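Local coordinates for inactive Zymogen C11 Protease (Parabacteroides distasonis, PDB 6MZO), which belongs to the clostripain-like (C11, clan CD) cysteine peptidases and probably cleaves peptide bonds once activated, being captured here as an inactive zymogen, at residues A[120-125]-A[344-349]. Sequence-based numbering, arbitrary orientation.
Sequences WLPSDI and NEWYKD
Pro122 lies against one face of the Trp346 indole in a CH-pi contact, and it shares the loop's side of the join nearly equally with Trp120; both bear on Trp346 of segment 344-349, which begins on helix 341-347. Pro122 CD sits 3.6 Å from the centroid of the Trp346 six-membered ring, only 12° off the ring normal, so the approach is nearly perpendicular. Pro122 CG and CB continue across the same face toward the pyrrole half of the indole: Pro122 CG is 3.9 Å from Trp346 CE2, and Pro122 CB is 3.7 Å from Trp346 NE1. The pyrrolidine thus spans both halves of the indole. Trp346 CB already points at the loop, and CG anti to the backbone N (chi1 173°) extends the indole further in that direction.

At its benzo end, the same indole meets Trp120. Trp120 CZ3 is 3.8 Å from Trp346 CH2, with Trp120 CE3 close to the plane of Trp346 at its rim; seen from Trp120, the approach is oblique, so the two indoles are not stacked face to face. Although the Trp120 CB bond does not aim at Trp346, a chi1 of 57° and the turn about chi2 carry the benzo edge, CE3 and CZ3, to it. Leu121 CD2 lies over one face of the Trp120 ring, and a weak hydrogen bond from Trp120 NE1 to Tyr164 O further restrains it.

The interface is apolar and buries 205 Å² summed over both sides, yet it encloses one polar atom, Trp120 O, for which the model offers no partner. Tyr128 of helix 125-128 touches both Pro122 and Trp346, while Trp120 also packs on Val170 of helix 168-173. Proline-on-tryptophan CH-pi packing here fastens the loop following the central-sheet strand 109-115 to helix 341-347 of this clan CD, clostripain-like fold.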
ATOM      1  N   TRP A 120      -3.213   6.413   3.773  1.00 37.15           N
ATOM      2  CA  TRP A 120      -4.088   6.055   4.853  1.00 31.18           C
ATOM      3  C   TRP A 120      -4.391   7.172   5.873  1.00 37.66           C
ATOM      4  O   TRP A 120      -5.177   6.933   6.813  1.00 37.01           O
ATOM      5  CB  TRP A 120      -3.509   4.892   5.599  1.00 28.71           C
ATOM      6  CG  TRP A 120      -2.176   5.165   6.107  1.00 29.96           C
ATOM      7  CD1 TRP A 120      -1.006   5.184   5.399  1.00 26.37           C
ATOM      8  CD2 TRP A 120      -1.834   5.372   7.466  1.00 29.51           C
ATOM      9  NE1 TRP A 120       0.043   5.422   6.241  1.00 25.30           N
ATOM     10  CE2 TRP A 120      -0.442   5.521   7.525  1.00 27.66           C
ATOM     11  CE3 TRP A 120      -2.580   5.447   8.664  1.00 29.78           C
ATOM     12  CZ2 TRP A 120       0.232   5.730   8.718  1.00 29.29           C
ATOM     13  CZ3 TRP A 120      -1.902   5.661   9.850  1.00 31.87           C
ATOM     14  CH2 TRP A 120      -0.522   5.828   9.874  1.00 32.38           C
ATOM     15  N   LEU A 121      -3.718   8.309   5.732  1.00 38.99           N
ATOM     16  CA  LEU A 121      -3.799   9.401   6.692  1.00 40.32           C
ATOM     17  C   LEU A 121      -5.143  10.083   6.540  1.00 49.21           C
ATOM     18  O   LEU A 121      -5.718  10.030   5.461  1.00 50.02           O
ATOM     19  CB  LEU A 121      -2.655  10.362   6.463  1.00 39.90           C
ATOM     20  CG  LEU A 121      -1.300   9.753   6.820  1.00 38.15           C
ATOM     21  CD1 LEU A 121      -0.222  10.670   6.239  1.00 35.44           C
ATOM     22  CD2 LEU A 121      -1.189   9.625   8.346  1.00 37.89           C
ATOM     23  N   PRO A 122      -5.654  10.702   7.626  1.00 53.50           N
ATOM     24  CA  PRO A 122      -7.025  11.239   7.619  1.00 59.10           C
ATOM     25  C   PRO A 122      -7.223  12.276   6.502  1.00 66.47           C
ATOM     26  O   PRO A 122      -6.235  12.871   6.074  1.00 65.59           O
ATOM     27  CB  PRO A 122      -7.156  11.874   9.017  1.00 54.52           C
ATOM     28  CG  PRO A 122      -5.770  12.185   9.416  1.00 52.29           C
ATOM     29  CD  PRO A 122      -4.925  11.097   8.846  1.00 51.45           C
ATOM     30  N   SER A 123      -8.462  12.449   6.017  1.00 73.56           N
ATOM     31  CA  SER A 123      -8.773  13.473   5.003  1.00 76.01           C
ATOM     32  C   SER A 123      -8.285  14.858   5.462  1.00 75.77           C
ATOM     33  O   SER A 123      -7.653  15.604   4.707  1.00 72.53           O
ATOM     34  CB  SER A 123     -10.283  13.512   4.714  1.00 76.48           C
ATOM     35  N   ASP A 124      -8.560  15.167   6.725  1.00 77.94           N
ATOM     36  CA  ASP A 124      -8.108  16.403   7.344  1.00 80.47           C
ATOM     37  C   ASP A 124      -6.618  16.457   7.646  1.00 75.65           C
ATOM     38  O   ASP A 124      -6.231  17.198   8.547  1.00 75.24           O
ATOM     39  CB  ASP A 124      -8.843  16.620   8.661  1.00 86.94           C
ATOM     40  CG  ASP A 124     -10.317  16.786   8.477  1.00 92.89           C
ATOM     41  OD1 ASP A 124     -10.707  17.707   7.726  1.00 96.09           O
ATOM     42  OD2 ASP A 124     -11.080  16.001   9.083  1.00 93.93           O
ATOM     43  N   ILE A 125      -5.784  15.684   6.943  1.00 68.37           N
ATOM     44  CA  ILE A 125      -4.380  15.549   7.364  1.00 59.09           C
ATOM     45  C   ILE A 125      -3.617  16.860   7.355  1.00 55.64           C
ATOM     46  O   ILE A 125      -2.831  17.127   8.278  1.00 49.81           O
ATOM     47  CB  ILE A 125      -3.590  14.542   6.495  1.00 56.11           C
ATOM     48  CG1 ILE A 125      -2.178  14.346   7.046  1.00 53.54           C
ATOM     49  CG2 ILE A 125      -3.554  14.968   5.032  1.00 51.02           C
ATOM     50  CD1 ILE A 125      -2.130  13.845   8.482  1.00 51.71           C
ATOM     51  N   ASN A 344      -2.874  13.157  17.048  1.00 31.12           N
ATOM     52  CA  ASN A 344      -2.665  12.202  18.133  1.00 31.50           C
ATOM     53  C   ASN A 344      -3.998  11.562  18.573  1.00 33.77           C
ATOM     54  O   ASN A 344      -4.021  10.372  18.870  1.00 33.67           O
ATOM     55  CB  ASN A 344      -2.074  12.886  19.372  1.00 31.58           C
ATOM     56  CG  ASN A 344      -0.649  13.425  19.162  1.00 29.31           C
ATOM     57  OD1 ASN A 344       0.091  13.027  18.246  1.00 30.17           O
ATOM     58  ND2 ASN A 344      -0.303  14.380  20.012  1.00 31.77           N
ATOM     59  N   GLU A 345      -5.069  12.356  18.654  1.00 34.86           N
ATOM     60  CA  GLU A 345      -6.350  11.832  19.099  1.00 38.99           C
ATOM     61  C   GLU A 345      -6.977  10.917  17.990  1.00 36.43           C
ATOM     62  O   GLU A 345      -7.496   9.846  18.297  1.00 36.08           O
ATOM     63  CB  GLU A 345      -7.287  12.974  19.521  1.00 49.09           C
ATOM     64  CG  GLU A 345      -8.134  13.562  18.430  1.00 64.67           C
ATOM     65  CD  GLU A 345      -8.996  14.732  18.917  1.00 80.76           C
ATOM     66  OE1 GLU A 345      -8.533  15.530  19.779  1.00 86.61           O
ATOM     67  OE2 GLU A 345     -10.152  14.818  18.437  1.00 86.53           O
ATOM     68  N   TRP A 346      -6.865  11.308  16.724  1.00 33.72           N
ATOM     69  CA  TRP A 346      -7.273  10.451  15.610  1.00 33.73           C
ATOM     70  C   TRP A 346      -6.579   9.089  15.658  1.00 35.43           C
ATOM     71  O   TRP A 346      -7.198   8.049  15.447  1.00 35.27           O
ATOM     72  CB  TRP A 346      -6.956  11.151  14.275  1.00 35.32           C
ATOM     73  CG  TRP A 346      -7.164  10.320  13.097  1.00 42.87           C
ATOM     74  CD1 TRP A 346      -8.348  10.118  12.429  1.00 52.30           C
ATOM     75  CD2 TRP A 346      -6.186   9.576  12.415  1.00 40.81           C
ATOM     76  NE1 TRP A 346      -8.154   9.263  11.378  1.00 50.03           N
ATOM     77  CE2 TRP A 346      -6.829   8.922  11.339  1.00 46.01           C
ATOM     78  CE3 TRP A 346      -4.808   9.388  12.599  1.00 38.06           C
ATOM     79  CZ2 TRP A 346      -6.139   8.090  10.452  1.00 46.04           C
ATOM     80  CZ3 TRP A 346      -4.126   8.533  11.701  1.00 43.35           C
ATOM     81  CH2 TRP A 346      -4.808   7.909  10.656  1.00 43.99           C
ATOM     82  N   TYR A 347      -5.295   9.113  15.952  1.00 28.99           N
ATOM     83  CA  TYR A 347      -4.508   7.913  15.971  1.00 28.80           C
ATOM     84  C   TYR A 347      -5.033   6.883  16.939  1.00 30.29           C
ATOM     85  O   TYR A 347      -4.820   5.697  16.734  1.00 29.95           O
ATOM     86  CB  TYR A 347      -3.075   8.262  16.340  1.00 27.41           C
ATOM     87  CG  TYR A 347      -2.058   7.201  16.037  1.00 27.16           C
ATOM     88  CD1 TYR A 347      -1.752   6.802  14.711  1.00 24.45           C
ATOM     89  CD2 TYR A 347      -1.388   6.615  17.088  1.00 26.00           C
ATOM     90  CE1 TYR A 347      -0.734   5.858  14.466  1.00 24.70           C
ATOM     91  CE2 TYR A 347      -0.396   5.667  16.877  1.00 24.22           C
ATOM     92  CZ  TYR A 347      -0.094   5.284  15.566  1.00 24.21           C
ATOM     93  OH  TYR A 347       0.890   4.371  15.421  1.00 24.69           O
ATOM     94  N   LYS A 348      -5.704   7.348  18.002  1.00 31.23           N
ATOM     95  CA  LYS A 348      -6.157   6.458  19.080  1.00 33.98           C
ATOM     96  C   LYS A 348      -7.243   5.469  18.650  1.00 34.12           C
ATOM     97  O   LYS A 348      -7.471   4.462  19.327  1.00 36.75           O
ATOM     98  CB  LYS A 348      -6.611   7.281  20.285  1.00 34.01           C
ATOM     99  CG  LYS A 348      -5.391   7.997  20.939  1.00 38.87           C
ATOM    100  CD  LYS A 348      -5.800   8.853  22.152  1.00 45.07           C
ATOM    101  CE  LYS A 348      -4.556   9.377  22.836  1.00 47.71           C
ATOM    102  NZ  LYS A 348      -4.857  10.484  23.795  1.00 53.29           N
ATOM    103  N   ASP A 349      -7.824   5.684  17.481  1.00 31.97           N
ATOM    104  CA  ASP A 349      -8.816   4.741  17.020  1.00 35.57           C
ATOM    105  C   ASP A 349      -8.203   3.640  16.180  1.00 32.67           C
ATOM    106  O   ASP A 349      -8.933   2.734  15.781  1.00 33.80           O
ATOM    107  CB  ASP A 349      -9.881   5.440  16.214  1.00 39.08           C
ATOM    108  CG  ASP A 349     -10.749   6.351  17.071  1.00 49.18           C
ATOM    109  OD1 ASP A 349     -11.081   5.946  18.206  1.00 48.65           O
ATOM    110  OD2 ASP A 349     -11.057   7.463  16.601  1.00 50.18           O
TER